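Local coordinates for metallocarboxypeptidase (Trypanosoma cruzi, PDB 3DWC), which probably releases C-terminal amino acids other than proline from peptides with broad specificity, as a metal-dependent carboxypeptidase of the M32 family, at residues B[473-476]-B[477-481]; B[432-435]-B[436-439]. One frame throughout, in Å; residues are numbered along the deposited sequence.

Contact 1. Residues B[473-476]-B[477-481]. With SO4 (sulfate ion), chain S.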
loop_
_atom_site.group_PDB
_atom_site.type_symbol
_atom_site.label_atom_id
_atom_site.label_comp_id
_atom_site.label_asym_id
_atom_site.label_seq_id
_atom_site.Cartn_x
_atom_site.Cartn_y
_atom_site.Cartn_z
ATOM N N LEU B 473 -25.913 -11.434 -14.661
ATOM C CA LEU B 473 -27.260 -11.079 -14.961
ATOM C C LEU B 473 -27.450 -9.582 -14.960
ATOM O O LEU B 473 -26.838 -8.879 -14.232
ATOM C CB LEU B 473 -28.195 -11.634 -13.899
ATOM C CG LEU B 473 -28.123 -13.153 -13.789
ATOM C CD1 LEU B 473 -28.878 -13.559 -12.534
ATOM C CD2 LEU B 473 -28.670 -13.783 -15.065
ATOM N N THR B 474 -28.395 -9.147 -15.747
ATOM C CA THR B 474 -28.986 -7.847 -15.683
ATOM C C THR B 474 -29.554 -7.551 -14.261
ATOM O O THR B 474 -29.954 -8.471 -13.556
ATOM C CB THR B 474 -30.110 -7.930 -16.740
ATOM O OG1 THR B 474 -29.593 -7.482 -18.019
ATOM C CG2 THR B 474 -31.380 -7.267 -16.330
ATOM N N THR B 475 -29.596 -6.289 -13.841
ATOM C CA THR B 475 -30.204 -5.968 -12.525
ATOM C C THR B 475 -31.655 -6.468 -12.435
ATOM O O THR B 475 -32.056 -7.027 -11.423
ATOM C CB THR B 475 -30.150 -4.464 -12.201
ATOM O OG1 THR B 475 -28.809 -3.969 -12.354
ATOM C CG2 THR B 475 -30.620 -4.175 -10.748
ATOM N N ASP B 476 -32.470 -6.230 -13.472
ATOM C CA ASP B 476 -33.849 -6.685 -13.429
ATOM C C ASP B 476 -33.887 -8.215 -13.251
ATOM O O ASP B 476 -34.657 -8.730 -12.438
ATOM C CB ASP B 476 -34.626 -6.259 -14.685
ATOM C CG ASP B 476 -35.185 -4.833 -14.591
ATOM O OD1 ASP B 476 -35.125 -4.212 -13.508
ATOM O OD2 ASP B 476 -35.684 -4.313 -15.613
ATOM N N GLU B 477 -33.014 -8.920 -13.965
ATOM C CA GLU B 477 -32.995 -10.394 -13.987
ATOM C C GLU B 477 -32.564 -10.876 -12.605
ATOM O O GLU B 477 -33.116 -11.821 -12.040
ATOM C CB GLU B 477 -31.984 -10.923 -15.045
ATOM C CG GLU B 477 -32.479 -10.985 -16.517
ATOM C CD GLU B 477 -31.345 -11.155 -17.583
ATOM O OE1 GLU B 477 -30.126 -10.995 -17.266
ATOM O OE2 GLU B 477 -31.693 -11.455 -18.760
ATOM N N LEU B 478 -31.539 -10.230 -12.089
ATOM C CA LEU B 478 -30.961 -10.586 -10.789
ATOM C C LEU B 478 -32.000 -10.487 -9.634
ATOM O O LEU B 478 -32.209 -11.453 -8.858
ATOM C CB LEU B 478 -29.749 -9.655 -10.523
ATOM C CG LEU B 478 -29.035 -9.839 -9.204
ATOM C CD1 LEU B 478 -28.229 -11.142 -9.151
ATOM C CD2 LEU B 478 -28.157 -8.638 -8.912
ATOM N N LEU B 479 -32.648 -9.318 -9.535
ATOM C CA LEU B 479 -33.699 -9.095 -8.516
ATOM C C LEU B 479 -34.926 -9.998 -8.669
ATOM O O LEU B 479 -35.498 -10.475 -7.667
ATOM C CB LEU B 479 -34.082 -7.617 -8.478
ATOM C CG LEU B 479 -32.974 -6.700 -7.965
ATOM C CD1 LEU B 479 -33.500 -5.289 -7.751
ATOM C CD2 LEU B 479 -32.358 -7.230 -6.646
ATOM N N ARG B 480 -35.334 -10.256 -9.913
ATOM C CA ARG B 480 -36.394 -11.200 -10.203
ATOM C C ARG B 480 -36.039 -12.604 -9.746
ATOM O O ARG B 480 -36.840 -13.314 -9.125
ATOM C CB ARG B 480 -36.694 -11.258 -11.718
ATOM C CG ARG B 480 -37.962 -10.597 -12.152
ATOM C CD ARG B 480 -38.385 -11.022 -13.568
ATOM N NE ARG B 480 -37.621 -10.308 -14.591
ATOM C CZ ARG B 480 -38.002 -9.174 -15.189
ATOM N NH1 ARG B 480 -37.206 -8.612 -16.093
ATOM N NH2 ARG B 480 -39.172 -8.596 -14.911
ATOM N N GLN B 481 -34.836 -13.035 -10.076
ATOM C CA GLN B 481 -34.424 -14.383 -9.684
ATOM C C GLN B 481 -34.313 -14.492 -8.157
ATOM O O GLN B 481 -34.699 -15.492 -7.564
ATOM C CB GLN B 481 -33.082 -14.716 -10.318
ATOM C CG GLN B 481 -32.846 -16.202 -10.450
ATOM C CD GLN B 481 -31.492 -16.507 -11.064
ATOM O OE1 GLN B 481 -31.397 -16.804 -12.248
ATOM N NE2 GLN B 481 -30.425 -16.344 -10.273
HETATM S S SO4 S . -41.596 -7.783 -12.602
HETATM O O1 SO4 S . -41.189 -7.190 -13.882
HETATM O O2 SO4 S . -40.814 -8.980 -12.300
HETATM O O3 SO4 S . -41.487 -6.743 -11.578
HETATM O O4 SO4 S . -42.989 -8.231 -12.661
#

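Contact 2. Residues B[432-435]-B[436-439]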
loop_
_atom_site.group_PDB
_atom_site.type_symbol
_atom_site.label_atom_id
_atom_site.label_comp_id
_atom_site.label_asym_id
_atom_site.label_seq_id
_atom_site.Cartn_x
_atom_site.Cartn_y
_atom_site.Cartn_z
ATOM N N GLN B 432 -36.261 -5.032 0.109
ATOM C CA GLN B 432 -36.771 -6.075 -0.755
ATOM C C GLN B 432 -36.097 -7.442 -0.479
ATOM O O GLN B 432 -36.735 -8.452 -0.429
ATOM C CB GLN B 432 -36.601 -5.687 -2.222
ATOM C CG GLN B 432 -37.330 -6.658 -3.208
ATOM C CD GLN B 432 -37.651 -6.028 -4.566
ATOM O OE1 GLN B 432 -37.950 -4.848 -4.640
ATOM N NE2 GLN B 432 -37.638 -6.841 -5.638
ATOM N N LEU B 433 -34.786 -7.448 -0.386
ATOM C CA LEU B 433 -34.034 -8.665 -0.073
ATOM C C LEU B 433 -34.379 -9.275 1.293
ATOM O O LEU B 433 -34.549 -10.486 1.413
ATOM C CB LEU B 433 -32.524 -8.312 -0.106
ATOM C CG LEU B 433 -31.494 -9.171 -0.843
ATOM C CD1 LEU B 433 -30.133 -9.055 -0.098
ATOM C CD2 LEU B 433 -31.850 -10.680 -1.152
ATOM N N MET B 434 -34.443 -8.440 2.303
ATOM C CA MET B 434 -34.828 -8.870 3.656
ATOM C C MET B 434 -36.253 -9.355 3.691
ATOM O O MET B 434 -36.513 -10.357 4.352
ATOM C CB MET B 434 -34.620 -7.764 4.717
ATOM C CG MET B 434 -34.935 -8.200 6.149
ATOM S SD MET B 434 -34.050 -9.706 6.696
ATOM C CE MET B 434 -32.552 -8.916 7.391
ATOM N N SER B 435 -37.167 -8.721 2.947
ATOM C CA SER B 435 -38.534 -9.248 2.874
ATOM C C SER B 435 -38.566 -10.666 2.386
ATOM O O SER B 435 -39.259 -11.450 2.929
ATOM C CB SER B 435 -39.463 -8.428 1.939
ATOM O OG SER B 435 -39.663 -7.178 2.536
ATOM N N CYS B 436 -37.876 -10.933 1.281
ATOM C CA CYS B 436 -37.710 -12.268 0.740
ATOM C C CYS B 436 -37.069 -13.255 1.716
ATOM O O CYS B 436 -37.548 -14.390 1.913
ATOM C CB CYS B 436 -36.845 -12.189 -0.534
ATOM S SG CYS B 436 -36.552 -13.802 -1.251
ATOM N N VAL B 437 -35.953 -12.856 2.298
ATOM C CA VAL B 437 -35.283 -13.695 3.279
ATOM C C VAL B 437 -36.238 -14.073 4.420
ATOM O O VAL B 437 -36.244 -15.217 4.834
ATOM C CB VAL B 437 -33.953 -13.066 3.769
ATOM C CG1 VAL B 437 -33.440 -13.785 5.000
ATOM C CG2 VAL B 437 -32.876 -13.131 2.654
ATOM N N ARG B 438 -37.067 -13.148 4.899
ATOM C CA ARG B 438 -37.954 -13.429 6.046
ATOM C C ARG B 438 -39.122 -14.337 5.606
ATOM O O ARG B 438 -39.555 -15.232 6.333
ATOM C CB ARG B 438 -38.501 -12.128 6.660
ATOM C CG ARG B 438 -37.537 -11.420 7.609
ATOM C CD ARG B 438 -37.967 -9.958 7.896
ATOM N NE ARG B 438 -37.050 -9.359 8.870
ATOM C CZ ARG B 438 -36.995 -9.716 10.146
ATOM N NH1 ARG B 438 -36.112 -9.156 10.931
ATOM N NH2 ARG B 438 -37.821 -10.626 10.629
ATOM N N ARG B 439 -39.576 -14.122 4.377
ATOM C CA ARG B 439 -40.537 -14.995 3.728
ATOM C C ARG B 439 -40.021 -16.415 3.617
ATOM O O ARG B 439 -40.716 -17.385 3.891
ATOM C CB ARG B 439 -40.771 -14.487 2.299
ATOM C CG ARG B 439 -42.164 -14.157 1.979
ATOM C CD ARG B 439 -42.437 -14.374 0.522
ATOM N NE ARG B 439 -41.685 -13.438 -0.301
ATOM C CZ ARG B 439 -40.769 -13.762 -1.213
ATOM N NH1 ARG B 439 -40.437 -15.037 -1.462
ATOM N NH2 ARG B 439 -40.194 -12.780 -1.902
#

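Contact 1. Residues B[473-476]-B[477-481]
Leu478 N donates to Thr474 O at 2.8 Å, the shortest hydrogen bond in the first turn of helix 475-483, and the next two backbone bonds continue the i to i+4 pattern. Thr474 holds the N-cap position. The carboxylate of Glu477, at N3, reaches back to it: CG lies beside the backbone N (chi1 -82°) and the chain then runs extended, crossing Thr474 at about a right angle. There Glu477 OE1 accepts Thr474 N at 3.0 Å on its anti side, the donor lying 27° out of the carboxylate plane. This is one half of a capping box, the N3 side chain accepting the N-cap N-H; the reciprocal bond from the Thr474 side chain is absent. Leu473, one residue before the cap, meets Leu478 CD1 with its own CD1 at 4.2 Å, the pairing of a hydrophobic staple.

On the exposed side, Arg480 bends at chi3 and its NH2 bonds sulfate O2 at 3.1 Å; sulfate O1, at the guanidinium edge, comes to 2.7 Å from NH2. The ion, probably from the crystallisation liquor, is also bound by Thr486 N. Asp476 OD2, 4.6 Å from Arg480 NH1 and well out of the guanidinium plane, is beyond a salt bridge and probably adds no more than general charge attraction. Leu478 packs on His469, after helix 456-467, Leu479 on Leu487, before helix 490-501, and Thr475 on Arg292, just ahead of helix 294-309.

Contact 2. Residues B[432-435]-B[436-439]
Met434 sends CG anti to its amide nitrogen (chi1 -177°) and then bends at chi2 and chi3, whereas Arg438 starts with CG beside the backbone N (chi1 -81°) and stays extended as far as NE. The two chains, one helical turn apart, meet at a slant. Met434 CG comes to 3.6 Å from Arg438 NE, at the edge of the guanidinium and near its plane. Met434 SD lies 3.7 Å from Arg438 NE, so the thioether passes aslant over the arm where it meets the guanidinium. Beyond them the guanidinium is gripped by two acids of the following helix 443-451: NH2 forms a salt bridge with Glu443 and NH1 with Asp447, which should restrict the rotation of the group.

All of this lies on a regular stretch of helix 421-441, part of the largely helical M32 fold, with i to i+4 bonds running from Cys436 N to Gln432 O (3.2 Å) through Arg439 N to Ser435 O (3.1 Å). Val437 brings CG2 to 3.4 Å from Leu433 O, and its CB is 4.5 Å from Met434 SD on the buried side. Leu433 packs against helices 294-309 and 456-467, while the Gln432 amide bonds Thr483, Thr486 and Asn488. Ser435 OG turns back to Ala431 O, and Arg439, bent at chi3, lays one guanidinium face over Cys436 CA, 3.6 Å above the plane and offset toward the rim.

How the contacts relate
From the N terminus, contact 2 comes first, late in helix 421-441; helices 443-451 and 456-467 follow, and contact 1 then spans the start of helix 475-483. Contact 2 joins successive turns of one helix and contact 1 the N-cap and the residue before it to the first turns, so neither closes a long loop; they stand in series without nesting or crossing. The centres of contact 1 and contact 2 are about 15 Å apart, and the two do not touch. The bridge is indirect: Thr483 OG1 is hydrogen-bonded to both Leu479 O and Gln432 NE2, and Thr486 supplies O to Gln432 and N to the sulfate held by Arg480. The end of helix 475-483 is thus tied to helix 421-441.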